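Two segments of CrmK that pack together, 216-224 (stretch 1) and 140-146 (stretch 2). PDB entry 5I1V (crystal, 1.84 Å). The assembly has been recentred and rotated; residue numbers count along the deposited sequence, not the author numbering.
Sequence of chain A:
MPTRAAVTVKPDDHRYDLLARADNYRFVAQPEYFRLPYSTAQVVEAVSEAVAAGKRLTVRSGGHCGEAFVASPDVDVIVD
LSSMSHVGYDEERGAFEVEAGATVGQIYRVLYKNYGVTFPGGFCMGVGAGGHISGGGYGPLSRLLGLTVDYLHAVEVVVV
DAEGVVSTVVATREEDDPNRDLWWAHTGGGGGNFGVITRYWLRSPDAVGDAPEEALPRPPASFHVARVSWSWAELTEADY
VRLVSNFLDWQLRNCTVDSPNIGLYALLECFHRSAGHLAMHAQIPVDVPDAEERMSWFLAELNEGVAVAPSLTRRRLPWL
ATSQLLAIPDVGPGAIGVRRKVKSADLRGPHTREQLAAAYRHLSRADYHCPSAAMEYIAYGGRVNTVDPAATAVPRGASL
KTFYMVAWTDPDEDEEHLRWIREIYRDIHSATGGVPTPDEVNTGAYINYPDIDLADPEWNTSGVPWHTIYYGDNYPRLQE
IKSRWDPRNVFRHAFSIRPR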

# COMPACT_ATOMS: atom_id res chain seq x y z
N LEU A 216 18.87 -2.46 -16.70
CA LEU A 216 17.58 -1.80 -16.96
C LEU A 216 17.78 -0.30 -16.91
O LEU A 216 18.76 0.17 -16.33
CB LEU A 216 16.53 -2.23 -15.92
CG LEU A 216 15.75 -3.55 -16.08
CD1 LEU A 216 14.87 -3.86 -14.90
CD2 LEU A 216 14.95 -3.65 -17.37
N PRO A 217 16.85 0.47 -17.49
CA PRO A 217 17.06 1.92 -17.52
C PRO A 217 16.97 2.59 -16.15
O PRO A 217 16.32 2.07 -15.24
CB PRO A 217 15.93 2.45 -18.41
CG PRO A 217 15.10 1.29 -18.83
CD PRO A 217 15.69 0.03 -18.28
N ARG A 218 17.69 3.71 -16.00
CA ARG A 218 17.63 4.52 -14.81
C ARG A 218 16.55 5.53 -15.05
O ARG A 218 16.62 6.23 -16.03
CB ARG A 218 18.95 5.29 -14.62
CG ARG A 218 20.08 4.44 -14.11
CD ARG A 218 21.28 5.31 -13.80
NE ARG A 218 22.47 4.62 -14.26
CZ ARG A 218 23.11 3.67 -13.59
NH1 ARG A 218 22.66 3.29 -12.39
NH2 ARG A 218 24.18 3.08 -14.11
N PRO A 219 15.56 5.63 -14.15
CA PRO A 219 14.56 6.70 -14.43
C PRO A 219 15.17 8.09 -14.22
O PRO A 219 16.27 8.20 -13.67
CB PRO A 219 13.49 6.42 -13.41
CG PRO A 219 14.24 5.85 -12.22
CD PRO A 219 15.39 5.07 -12.81
N PRO A 220 14.46 9.16 -14.63
CA PRO A 220 14.91 10.53 -14.30
C PRO A 220 14.96 10.72 -12.78
O PRO A 220 14.17 10.13 -12.07
CB PRO A 220 13.83 11.40 -14.94
CG PRO A 220 13.30 10.55 -16.05
CD PRO A 220 13.24 9.18 -15.45
N ALA A 221 15.92 11.45 -12.27
CA ALA A 221 16.10 11.51 -10.82
C ALA A 221 14.92 12.21 -10.13
O ALA A 221 14.54 11.82 -9.06
CB ALA A 221 17.41 12.19 -10.47
N SER A 222 14.33 13.21 -10.77
CA SER A 222 13.25 13.95 -10.12
C SER A 222 12.41 14.65 -11.15
O SER A 222 12.85 14.78 -12.31
CB SER A 222 13.77 14.89 -9.04
OG SER A 222 14.24 16.07 -9.57
N PHE A 223 11.20 15.00 -10.71
CA PHE A 223 10.11 15.47 -11.54
C PHE A 223 9.47 16.70 -10.93
O PHE A 223 9.34 16.81 -9.71
CB PHE A 223 9.01 14.41 -11.61
CG PHE A 223 9.34 13.29 -12.53
CD1 PHE A 223 10.25 12.35 -12.15
CD2 PHE A 223 8.76 13.20 -13.79
CE1 PHE A 223 10.61 11.33 -13.01
CE2 PHE A 223 9.12 12.18 -14.64
CZ PHE A 223 10.04 11.24 -14.24
N HIS A 224 9.05 17.60 -11.80
CA HIS A 224 8.09 18.65 -11.43
C HIS A 224 6.70 18.06 -11.59
O HIS A 224 6.39 17.47 -12.65
CB HIS A 224 8.20 19.84 -12.38
CG HIS A 224 9.50 20.58 -12.30
ND1 HIS A 224 9.88 21.30 -11.19
CD2 HIS A 224 10.50 20.72 -13.19
CE1 HIS A 224 11.06 21.84 -11.40
NE2 HIS A 224 11.46 21.51 -12.61
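Stretch 2, residues 140-146: PLSRLLG

Stretch 2 contains a short helix, 142-145, entered from a loop at 140-141, and it lies against the extended, proline-rich segment Pro-217 to Pro-220, which precedes the strand of stretch 1. The two chains run in opposite senses: the CA atom of Leu-141 lies nearest that of Pro-219, at 8.1 Å, and the CA of Leu-145 nearest that of Pro-217, at 7.9 Å. No hydrogen bond crosses between them, so the contact rests on apolar packing.

Pro-140 stays out of reach. Leu-141, buried and pointing toward stretch 1, meets three residues: its CD1 lies 4.0 Å from CB of Pro-219, while its CD2 lies 4.1 Å from CZ of Phe-223, oblique to the ring, and 4.5 Å from CD of Pro-220. A branched aliphatic side chain suits this place because its two methyls can reach different neighbours. O of Leu-141 also accepts a hydrogen bond from N of Leu-145, at 2.8 Å, fastening the turn.

Ser-142 and Arg-143 make no contact with stretch 1; Ser-142 OG donates a 2.8 Å hydrogen bond to O of Gly-146, and the buried Arg-143 guanidinium is hydrogen-bonded elsewhere in the structure. Leu-144, pointing toward stretch 1, offers an apolar methyl to the Pro-220 ring, its CD1 4.3 Å from CG of Pro-220. Leu-145 places CD2 3.9 Å from CB of Pro-217, whose ring offers a compact apolar surface. Gly-146 then leaves the helix with positive phi, where a CB would jam against the preceding carbonyl O.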

# COMPACT_ATOMS: atom_id res chain seq x y z
N PRO A 140 3.36 5.48 -16.36
CA PRO A 140 3.78 6.87 -16.56
C PRO A 140 5.09 7.06 -17.26
O PRO A 140 5.29 8.09 -17.89
CB PRO A 140 3.81 7.45 -15.15
CG PRO A 140 2.78 6.68 -14.42
CD PRO A 140 2.82 5.28 -15.00
N LEU A 141 6.00 6.10 -17.18
CA LEU A 141 7.27 6.25 -17.88
C LEU A 141 7.22 5.66 -19.31
O LEU A 141 8.24 5.65 -19.99
CB LEU A 141 8.43 5.59 -17.10
CG LEU A 141 8.75 6.17 -15.70
CD1 LEU A 141 9.92 5.47 -15.01
CD2 LEU A 141 9.07 7.65 -15.85
N SER A 142 6.07 5.18 -19.77
CA SER A 142 6.09 4.49 -21.08
C SER A 142 6.44 5.46 -22.24
O SER A 142 7.07 5.05 -23.18
CB SER A 142 4.76 3.78 -21.36
OG SER A 142 4.62 2.67 -20.48
N ARG A 143 6.02 6.74 -22.17
CA ARG A 143 6.49 7.70 -23.20
C ARG A 143 8.00 7.78 -23.38
O ARG A 143 8.49 7.93 -24.50
CB ARG A 143 5.88 9.08 -22.97
CG ARG A 143 4.44 9.01 -23.31
CD ARG A 143 3.62 10.03 -22.60
NE ARG A 143 3.97 11.41 -22.92
CZ ARG A 143 3.46 12.13 -23.92
NH1 ARG A 143 2.60 11.60 -24.79
NH2 ARG A 143 3.84 13.40 -24.06
N LEU A 144 8.72 7.64 -22.29
CA LEU A 144 10.16 7.71 -22.27
C LEU A 144 10.80 6.35 -22.48
O LEU A 144 11.83 6.27 -23.12
CB LEU A 144 10.67 8.30 -20.96
CG LEU A 144 10.37 9.81 -20.84
CD1 LEU A 144 10.56 10.33 -19.42
CD2 LEU A 144 11.18 10.64 -21.83
N LEU A 145 10.19 5.28 -21.95
CA LEU A 145 10.84 3.95 -21.88
C LEU A 145 10.17 2.80 -22.64
O LEU A 145 10.77 1.72 -22.80
CB LEU A 145 10.94 3.51 -20.41
CG LEU A 145 11.79 4.43 -19.52
CD1 LEU A 145 11.91 3.88 -18.08
CD2 LEU A 145 13.17 4.62 -20.13
N GLY A 146 8.95 3.01 -23.10
CA GLY A 146 8.19 1.97 -23.73
C GLY A 146 7.29 1.16 -22.80
O GLY A 146 6.85 1.65 -21.74